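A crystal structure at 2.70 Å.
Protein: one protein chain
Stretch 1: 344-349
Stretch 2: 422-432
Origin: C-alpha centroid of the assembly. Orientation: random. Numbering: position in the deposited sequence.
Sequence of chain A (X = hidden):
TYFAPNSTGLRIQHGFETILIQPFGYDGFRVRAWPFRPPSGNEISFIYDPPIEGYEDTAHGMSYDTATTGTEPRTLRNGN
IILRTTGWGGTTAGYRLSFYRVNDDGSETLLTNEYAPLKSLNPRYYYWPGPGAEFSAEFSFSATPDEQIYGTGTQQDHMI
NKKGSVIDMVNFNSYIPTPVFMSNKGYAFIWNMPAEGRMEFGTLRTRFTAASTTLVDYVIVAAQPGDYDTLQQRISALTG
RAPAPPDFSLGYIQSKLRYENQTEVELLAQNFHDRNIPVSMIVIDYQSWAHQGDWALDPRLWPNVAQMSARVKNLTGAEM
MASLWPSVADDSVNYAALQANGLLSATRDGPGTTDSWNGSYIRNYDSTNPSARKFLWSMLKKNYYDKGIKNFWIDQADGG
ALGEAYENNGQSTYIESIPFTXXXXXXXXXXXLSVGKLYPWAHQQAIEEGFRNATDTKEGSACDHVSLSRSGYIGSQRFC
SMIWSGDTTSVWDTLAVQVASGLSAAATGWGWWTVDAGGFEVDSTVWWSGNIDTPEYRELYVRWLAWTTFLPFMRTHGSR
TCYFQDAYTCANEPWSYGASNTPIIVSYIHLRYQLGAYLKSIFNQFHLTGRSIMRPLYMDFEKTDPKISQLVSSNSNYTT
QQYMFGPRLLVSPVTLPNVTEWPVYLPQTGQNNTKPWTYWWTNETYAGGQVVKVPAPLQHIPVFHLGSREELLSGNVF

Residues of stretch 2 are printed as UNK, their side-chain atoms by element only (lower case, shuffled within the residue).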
# COMPACT_ATOMS: atom_id res chain seq x y z
N LEU A 344 9.12 -3.53 -23.36
CA LEU A 344 8.17 -2.45 -23.17
C LEU A 344 7.87 -2.27 -21.69
O LEU A 344 7.68 -3.25 -20.96
CB LEU A 344 6.87 -2.70 -23.93
CG LEU A 344 6.97 -2.98 -25.43
CD1 LEU A 344 5.61 -3.38 -25.98
CD2 LEU A 344 7.51 -1.76 -26.16
N SER A 345 7.84 -1.02 -21.25
CA SER A 345 7.30 -0.72 -19.93
C SER A 345 5.79 -0.92 -19.95
O SER A 345 5.16 -1.05 -21.01
CB SER A 345 7.64 0.71 -19.52
OG SER A 345 6.98 1.65 -20.35
N ALA A 346 5.19 -0.96 -18.77
CA ALA A 346 3.76 -1.20 -18.68
C ALA A 346 3.24 -0.70 -17.35
O ALA A 346 3.92 -0.81 -16.33
CB ALA A 346 3.44 -2.69 -18.84
N THR A 347 2.03 -0.13 -17.37
CA THR A 347 1.31 0.09 -16.14
C THR A 347 1.10 -1.24 -15.42
O THR A 347 0.95 -2.29 -16.05
CB THR A 347 -0.03 0.77 -16.41
OG1 THR A 347 -0.80 -0.02 -17.33
CG2 THR A 347 0.18 2.16 -17.00
N ARG A 348 1.10 -1.19 -14.09
CA ARG A 348 1.25 -2.41 -13.30
C ARG A 348 -0.03 -3.23 -13.18
O ARG A 348 0.01 -4.33 -12.62
CB ARG A 348 1.79 -2.04 -11.92
CG ARG A 348 3.10 -1.26 -12.01
CD ARG A 348 3.79 -1.12 -10.67
NE ARG A 348 2.99 -0.35 -9.72
CZ ARG A 348 3.25 -0.28 -8.42
NH1 ARG A 348 4.28 -0.94 -7.91
NH2 ARG A 348 2.47 0.45 -7.62
N ASP A 349 -1.16 -2.74 -13.70
CA ASP A 349 -2.34 -3.58 -13.84
C ASP A 349 -3.16 -3.07 -15.02
O ASP A 349 -3.04 -1.92 -15.44
CB ASP A 349 -3.18 -3.62 -12.56
CG ASP A 349 -3.84 -2.30 -12.22
OD1 ASP A 349 -3.46 -1.26 -12.80
OD2 ASP A 349 -4.76 -2.30 -11.38
N UNK A 422 -1.11 10.08 -13.03
CA UNK A 422 0.06 9.74 -13.82
C UNK A 422 0.54 8.33 -13.46
O UNK A 422 0.49 7.94 -12.29
c UNK A 422 0.51 12.03 -15.66
c UNK A 422 2.04 13.09 -13.98
c UNK A 422 0.87 12.14 -14.18
c UNK A 422 1.17 10.76 -13.59
N UNK A 423 1.01 7.56 -14.43
CA UNK A 423 1.19 6.11 -14.22
C UNK A 423 2.49 5.79 -13.49
O UNK A 423 3.56 6.29 -13.85
c UNK A 423 1.76 6.65 -16.46
c UNK A 423 1.19 5.55 -15.64
c UNK A 423 1.32 7.95 -15.82
N UNK A 424 2.38 4.95 -12.46
CA UNK A 424 3.55 4.34 -11.83
C UNK A 424 3.82 3.02 -12.55
O UNK A 424 3.39 1.94 -12.13
o UNK A 424 5.63 3.60 -10.15
c UNK A 424 4.52 3.59 -9.62
c UNK A 424 3.31 4.13 -10.34
n UNK A 424 4.32 3.11 -8.39
N UNK A 425 4.56 3.12 -13.65
CA UNK A 425 4.73 1.99 -14.57
C UNK A 425 5.82 1.05 -14.06
O UNK A 425 6.59 1.39 -13.15
c UNK A 425 6.43 3.14 -16.02
c UNK A 425 4.00 3.46 -16.46
c UNK A 425 5.06 2.49 -15.99
N UNK A 426 5.90 -0.13 -14.66
CA UNK A 426 6.95 -1.10 -14.38
C UNK A 426 8.09 -0.93 -15.37
O UNK A 426 7.87 -0.93 -16.59
o UNK A 426 6.23 -2.58 -12.08
c UNK A 426 6.41 -2.53 -14.46
n UNK A 426 4.85 -3.92 -13.24
c UNK A 426 5.82 -3.01 -13.16
N UNK A 427 9.31 -0.78 -14.85
CA UNK A 427 10.52 -0.79 -15.65
C UNK A 427 11.36 -2.00 -15.27
O UNK A 427 11.07 -2.72 -14.31
c UNK A 427 11.35 0.49 -15.46
c UNK A 427 9.89 3.99 -15.61
c UNK A 427 9.80 3.04 -17.81
c UNK A 427 10.47 2.82 -15.14
c UNK A 427 10.38 1.88 -17.32
c UNK A 427 9.57 4.09 -16.94
o UNK A 427 8.99 5.25 -17.42
c UNK A 427 10.71 1.75 -15.98
N UNK A 428 12.43 -2.23 -16.04
CA UNK A 428 13.38 -3.27 -15.70
C UNK A 428 14.27 -2.88 -14.53
O UNK A 428 14.86 -3.75 -13.89
c UNK A 428 14.24 -3.62 -16.92
N UNK A 429 14.38 -1.58 -14.24
CA UNK A 429 15.23 -1.09 -13.17
C UNK A 429 14.45 -0.68 -11.94
O UNK A 429 15.05 -0.24 -10.95
c UNK A 429 16.06 0.10 -13.67
N UNK A 430 13.13 -0.81 -11.96
CA UNK A 430 12.29 -0.41 -10.85
C UNK A 430 10.95 0.05 -11.37
O UNK A 430 10.54 -0.29 -12.47
N UNK A 431 10.26 0.84 -10.55
CA UNK A 431 9.01 1.45 -10.94
C UNK A 431 9.24 2.93 -11.25
O UNK A 431 10.32 3.48 -11.04
c UNK A 431 7.95 1.29 -9.85
c UNK A 431 7.74 -0.18 -9.52
o UNK A 431 8.35 2.00 -8.67
N UNK A 432 8.19 3.57 -11.78
CA UNK A 432 8.27 5.00 -12.06
C UNK A 432 8.57 5.79 -10.80
O UNK A 432 9.32 6.78 -10.84
c UNK A 432 7.89 7.35 -14.13
n UNK A 432 8.29 8.61 -14.15
c UNK A 432 6.94 6.97 -13.01
c UNK A 432 6.97 5.48 -12.70
o UNK A 432 8.26 6.52 -14.95
O HOH W 1 3.06 -4.33 -15.28

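Position 422 carries four side-chain carbons, forked at the second and without polar atoms, which makes it Leu422. It lies out of reach of stretch 1. At 423 three carbons close a ring onto the backbone nitrogen, the signature of proline. The CB of Pro423 meets Thr347 CG2 at 3.8 Å, a small apolar contact between buried residues.

Position 424 has two carbons, the second bearing one oxygen and one nitrogen: a short amide, Asn424. Its ND2 lies over one face of the Arg348 guanidinium, 3.3 Å from Arg348 NH2. Both atoms are donors, so this is packing rather than a hydrogen bond; each finds its partner elsewhere in the structure. The backbone O of Asn424 packs 3.2 Å from Arg348 CG.

Position 425 shows one carbon carrying two more, a compact beta-branched group, Val425. One methyl, CG1, lies 4.1 Å from Thr347 CG2, and the other, CG2, lies 4.4 Å from Ser345 CB, so a small fork reaches two neighbours.

Position 426 repeats the pattern of two carbons with a terminal oxygen and nitrogen. In Asn426 the amide offers both polarities: ND2 donates to a water at 2.7 Å, which in turn donates to Thr347 O at 3.0 Å, while OD1 lies 3.2 Å from Arg348 CD and is hydrogen-bonded elsewhere in the structure.

At 427 one carbon leads to a six-carbon ring bearing an oxygen, hence Tyr427. Its CA-to-CB bond points away, yet the long ring brings CE1 to 3.6 Å from Ser345 CB. A single carbon at 428 and another at 429 identify Ala428 and Ala429, neither touching stretch 1. Position 430 has no side-chain atoms; with phi/psi of 149/-159, a CB would jam against the preceding carbonyl oxygen, so Gly430 fits. Its O accepts a 2.7 Å hydrogen bond from Tyr427 N, closing the turn.

Position 431 has one carbon carrying an oxygen and a carbon: Thr431. Its hydroxyl caps the helix that follows, while CG2 approaches Arg348 NH1 at 3.9 Å. Three carbons ending in an oxygen and a nitrogen make 432 Gln432, whose OE1 accepts a 2.9 Å hydrogen bond from Tyr427 OH.

The contact rests on a short antiparallel pairing. Asn426 N donates to Ala346 O at 2.7 Å and nearly straight, whereas the return bond from Ala346 N to Asn426 O is weak at 3.5 Å. Around this pair, Arg348 supplies the largest covered area, and the water extends the link to Thr347.

Stretch 2 422-432: LPNVNYAAGTQ
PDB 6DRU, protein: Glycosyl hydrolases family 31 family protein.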